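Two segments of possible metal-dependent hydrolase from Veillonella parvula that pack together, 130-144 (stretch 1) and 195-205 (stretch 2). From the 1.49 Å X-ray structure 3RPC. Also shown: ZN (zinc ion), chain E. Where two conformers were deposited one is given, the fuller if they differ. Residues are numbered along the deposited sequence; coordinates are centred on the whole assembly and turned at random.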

# COMPACT_ATOMS: atom_id res chain seq x y z
N GLY A 130 -1.57 0.20 4.59
CA GLY A 130 -2.92 0.20 5.12
C GLY A 130 -3.86 1.05 4.27
O GLY A 130 -3.42 1.92 3.51
N SER A 131 -5.15 0.78 4.42
CA SER A 131 -6.19 1.62 3.81
C SER A 131 -7.16 2.03 4.90
O SER A 131 -7.80 1.17 5.51
N HIS A 132 -7.26 3.33 5.14
CA HIS A 132 -8.06 3.88 6.23
C HIS A 132 -9.52 4.02 5.78
O HIS A 132 -10.11 5.10 5.89
N GLY A 133 -10.09 2.93 5.27
CA GLY A 133 -11.41 2.93 4.67
C GLY A 133 -11.54 1.86 3.60
O GLY A 133 -10.54 1.33 3.12
N THR A 134 -12.77 1.53 3.23
CA THR A 134 -13.02 0.57 2.17
C THR A 134 -12.83 1.21 0.80
O THR A 134 -12.74 2.43 0.68
N VAL A 135 -12.81 0.38 -0.24
CA VAL A 135 -12.68 0.87 -1.60
C VAL A 135 -13.78 1.86 -1.95
O VAL A 135 -13.51 2.92 -2.52
N GLU A 136 -15.01 1.52 -1.58
CA GLU A 136 -16.15 2.40 -1.80
C GLU A 136 -15.96 3.77 -1.15
O GLU A 136 -16.33 4.80 -1.71
N MSE A 137 -15.38 3.80 0.05
CA MSE A 137 -15.14 5.07 0.71
C MSE A 137 -14.08 5.89 -0.01
O MSE A 137 -14.19 7.11 -0.09
N TYR A 138 -13.05 5.22 -0.51
CA TYR A 138 -11.99 5.94 -1.21
C TYR A 138 -12.43 6.39 -2.60
O TYR A 138 -11.82 7.27 -3.19
N ALA A 139 -13.52 5.80 -3.09
CA ALA A 139 -14.12 6.24 -4.35
C ALA A 139 -14.96 7.50 -4.15
O ALA A 139 -15.40 8.13 -5.11
N ASN A 140 -15.19 7.87 -2.89
CA ASN A 140 -15.94 9.08 -2.56
C ASN A 140 -15.00 10.27 -2.42
O ASN A 140 -14.11 10.26 -1.57
N PRO A 141 -15.19 11.30 -3.26
CA PRO A 141 -14.26 12.44 -3.33
C PRO A 141 -14.24 13.26 -2.04
O PRO A 141 -13.27 13.98 -1.77
N VAL A 142 -15.31 13.18 -1.25
CA VAL A 142 -15.37 13.94 -0.01
C VAL A 142 -14.65 13.19 1.11
O VAL A 142 -13.80 13.76 1.79
N LEU A 143 -14.98 11.92 1.27
CA LEU A 143 -14.41 11.11 2.34
C LEU A 143 -12.92 10.81 2.12
O LEU A 143 -12.13 10.83 3.07
N ALA A 144 -12.55 10.51 0.89
CA ALA A 144 -11.19 10.07 0.59
C ALA A 144 -10.06 10.94 1.15
O ALA A 144 -9.18 10.43 1.84
N GLN A 195 -17.03 4.86 12.49
CA GLN A 195 -17.98 4.90 11.37
C GLN A 195 -18.37 6.30 10.97
O GLN A 195 -18.36 7.24 11.78
N ILE A 196 -18.75 6.42 9.70
CA ILE A 196 -19.13 7.68 9.09
C ILE A 196 -20.61 7.62 8.78
O ILE A 196 -21.11 6.57 8.38
N LEU A 197 -21.33 8.73 8.96
CA LEU A 197 -22.75 8.76 8.64
C LEU A 197 -22.96 8.44 7.16
O LEU A 197 -22.24 8.95 6.29
N GLY A 198 -23.93 7.58 6.88
CA GLY A 198 -24.26 7.24 5.51
C GLY A 198 -23.46 6.09 4.91
O GLY A 198 -23.67 5.74 3.75
N PHE A 199 -22.55 5.51 5.69
CA PHE A 199 -21.72 4.39 5.22
C PHE A 199 -21.80 3.20 6.18
O PHE A 199 -21.74 3.39 7.39
N GLU A 200 -21.91 2.00 5.64
CA GLU A 200 -22.16 0.78 6.43
C GLU A 200 -20.96 0.19 7.18
O GLU A 200 -21.12 -0.42 8.25
N ASP A 201 -19.78 0.31 6.60
CA ASP A 201 -18.60 -0.36 7.14
C ASP A 201 -17.79 0.58 8.04
O ASP A 201 -18.37 1.46 8.66
N SER A 202 -16.48 0.40 8.11
CA SER A 202 -15.67 1.22 9.00
C SER A 202 -14.40 1.71 8.32
O SER A 202 -13.93 1.12 7.34
N ILE A 203 -13.83 2.79 8.84
CA ILE A 203 -12.51 3.23 8.41
C ILE A 203 -11.37 2.53 9.14
O ILE A 203 -10.21 2.72 8.79
N ILE A 204 -11.68 1.76 10.18
CA ILE A 204 -10.67 0.95 10.86
C ILE A 204 -11.23 -0.44 11.08
O ILE A 204 -12.18 -0.85 10.40
N MSE A 205 -10.65 -1.19 12.01
CA MSE A 205 -11.09 -2.55 12.28
C MSE A 205 -12.12 -2.65 13.41
O MSE A 205 -12.40 -1.67 14.11

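In metalloproteins the second nitrogen of a metal-bound histidine often hydrogen-bonds to the protein, and the contact between these two segments of a possible metal-dependent hydrolase illustrates the principle. His-132 takes chi1 t with chi2 near -10°. Its CA-to-CB bond runs sideways to stretch 2, yet the ring reaches across, and its two nitrogens are divided between zinc and protein. NE2 of His-132 binds ZN at 2.1 Å, and O of a water lies 2.0 Å from ZN, which also binds three atoms from elsewhere in the structure. Because ND1 donates to the backbone, its proton is fixed there: ND1 of His-132 lies 2.9 Å from O of Ile-203, nearly in the ring plane, in the one direct hydrogen bond between the stretches. The ring also meets aliphatic carbon: CE1 of His-132 lies 3.6 Å from both CD1 of Ile-203 and CG2 of Ile-204. Both isoleucines adopt the p, t conformation.

Beside this polar anchor lies an apolar layer. Met-137, a selenomethionine, points toward stretch 2 in an m, t, t conformation, whose two t angles extend the chain so that its end reaches several partners. SE of Met-137 sits 3.6 Å from CG2 of Ile-203, while its CE lies 3.9 Å from CB of Phe-199 and 3.8 Å from the backbone C of Asp-201.

Phe-199 buries more area in the contact than any other residue. Its CA-to-CB bond points toward stretch 1, and with chi1 m and chi2 82° its ring meets several groups there. CD2 of Leu-143 (t, p) stands over one face, 4.3 Å from the centroid of the Phe-199 ring and only 8° off its normal, a CH-pi contact. At the ring edge, ND2 of Asn-140 approaches CZ of Phe-199 to 3.7 Å. The other end of that amide is occupied locally: with Asn-140 in chi1 t, its OD1 accepts from N of Val-142 at 2.9 Å and from N of Leu-143 at 3.0 Å, capping the turn that leads into the next helix. Leu-143 also places CD1 4.1 Å from CG1 of Ile-196, which is m, m.

Around Thr-134 and Asp-201, a water supplements the direct contact. Thr-134, chi1 p, caps its helix through a weak bond from N of Met-137 to its OG1, 3.3 Å long. OG1 of Thr-134 lies 2.8 Å from a water O, and this water donates to OD2 of Asp-201, also 2.8 Å from the water O. The methyl CG2 of Thr-134 meanwhile packs 3.9 Å from CB of Asp-201.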

# COMPACT_ATOMS: atom_id res chain seq x y z
CB SER A 131 -6.93 0.85 2.72
OG SER A 131 -6.01 0.43 1.72
CB HIS A 132 -7.46 5.26 6.60
CG HIS A 132 -7.80 5.76 7.98
ND1 HIS A 132 -8.74 5.19 8.80
CD2 HIS A 132 -7.30 6.82 8.66
CE1 HIS A 132 -8.81 5.87 9.94
NE2 HIS A 132 -7.94 6.87 9.87
CB THR A 134 -14.46 0.06 2.23
OG1 THR A 134 -15.34 1.17 2.05
CG2 THR A 134 -14.73 -0.60 3.57
CB VAL A 135 -12.68 -0.28 -2.63
CG1 VAL A 135 -12.77 0.26 -4.05
CG2 VAL A 135 -11.46 -1.14 -2.46
CB GLU A 136 -17.45 1.76 -1.28
CG GLU A 136 -18.50 2.78 -0.89
CD GLU A 136 -19.91 2.21 -0.87
OE1 GLU A 136 -20.05 0.96 -0.88
OE2 GLU A 136 -20.87 3.00 -0.84
CB MSE A 137 -14.72 4.86 2.16
CG MSE A 137 -15.77 4.19 3.00
SE MSE A 137 -15.06 4.01 4.80
CE MSE A 137 -16.66 3.34 5.69
CB TYR A 138 -10.68 5.13 -1.27
CG TYR A 138 -9.86 5.32 -0.03
CD1 TYR A 138 -9.05 6.44 0.13
CD2 TYR A 138 -9.91 4.40 1.01
CE1 TYR A 138 -8.31 6.63 1.29
CE2 TYR A 138 -9.18 4.58 2.16
CZ TYR A 138 -8.37 5.69 2.29
OH TYR A 138 -7.65 5.86 3.45
CB ALA A 139 -14.97 5.13 -4.94
CB ASN A 140 -16.73 8.86 -1.27
CG ASN A 140 -17.63 10.03 -0.94
OD1 ASN A 140 -17.16 11.10 -0.57
ND2 ASN A 140 -18.94 9.82 -1.04
CB PRO A 141 -14.82 13.29 -4.47
CG PRO A 141 -15.71 12.37 -5.25
CD PRO A 141 -16.27 11.41 -4.26
CB VAL A 142 -16.81 14.25 0.41
CG1 VAL A 142 -16.84 14.97 1.75
CG2 VAL A 142 -17.50 15.08 -0.67
CB LEU A 143 -15.19 9.81 2.49
CG LEU A 143 -14.81 8.92 3.67
CD1 LEU A 143 -14.83 9.71 4.98
CD2 LEU A 143 -15.75 7.72 3.75
CB ALA A 144 -11.01 9.82 -0.93
CB GLN A 195 -19.22 4.08 11.70
CG GLN A 195 -18.94 2.61 11.81
CD GLN A 195 -20.20 1.78 11.83
OE1 GLN A 195 -20.88 1.71 12.84
NE2 GLN A 195 -20.52 1.14 10.71
CB ILE A 196 -18.39 7.88 7.75
CG1 ILE A 196 -16.88 7.64 7.91
CG2 ILE A 196 -18.68 9.27 7.18
CD1 ILE A 196 -16.19 8.56 8.91
CB LEU A 197 -23.37 10.11 9.01
CG LEU A 197 -23.31 10.53 10.49
CD1 LEU A 197 -23.86 11.94 10.66
CD2 LEU A 197 -24.05 9.54 11.37
CB PHE A 199 -20.26 4.81 5.04
CG PHE A 199 -20.04 5.82 3.94
CD1 PHE A 199 -20.27 7.17 4.17
CD2 PHE A 199 -19.62 5.42 2.69
CE1 PHE A 199 -20.08 8.10 3.16
CE2 PHE A 199 -19.42 6.34 1.67
CZ PHE A 199 -19.65 7.68 1.90
CB GLU A 200 -22.71 -0.31 5.51
CG GLU A 200 -24.02 0.03 4.83
CD GLU A 200 -24.69 -1.20 4.24
OE1 GLU A 200 -24.10 -2.29 4.34
OE2 GLU A 200 -25.81 -1.06 3.70
CB ASP A 201 -17.76 -0.93 6.00
CG ASP A 201 -18.50 -2.02 5.24
OD1 ASP A 201 -19.06 -2.91 5.91
OD2 ASP A 201 -18.54 -1.97 3.99
CB SER A 202 -15.33 0.43 10.27
OG SER A 202 -14.46 1.15 11.14
CB ILE A 203 -12.34 4.75 8.57
CG1 ILE A 203 -12.56 5.15 10.04
CG2 ILE A 203 -13.31 5.48 7.64
CD1 ILE A 203 -12.27 6.63 10.34
CB ILE A 204 -10.16 1.59 12.19
CG1 ILE A 204 -11.30 1.85 13.17
CG2 ILE A 204 -9.43 2.91 11.90
CD1 ILE A 204 -10.84 2.33 14.57
CB MSE A 205 -9.87 -3.43 12.60
CG MSE A 205 -9.05 -3.75 11.36
SE MSE A 205 -7.34 -4.53 11.81
CE MSE A 205 -6.72 -4.87 10.01
ZN ZN E . -7.04 7.98 11.46
O HOH W 1 -17.86 0.07 2.26
O HOH W 2 -8.00 8.63 13.10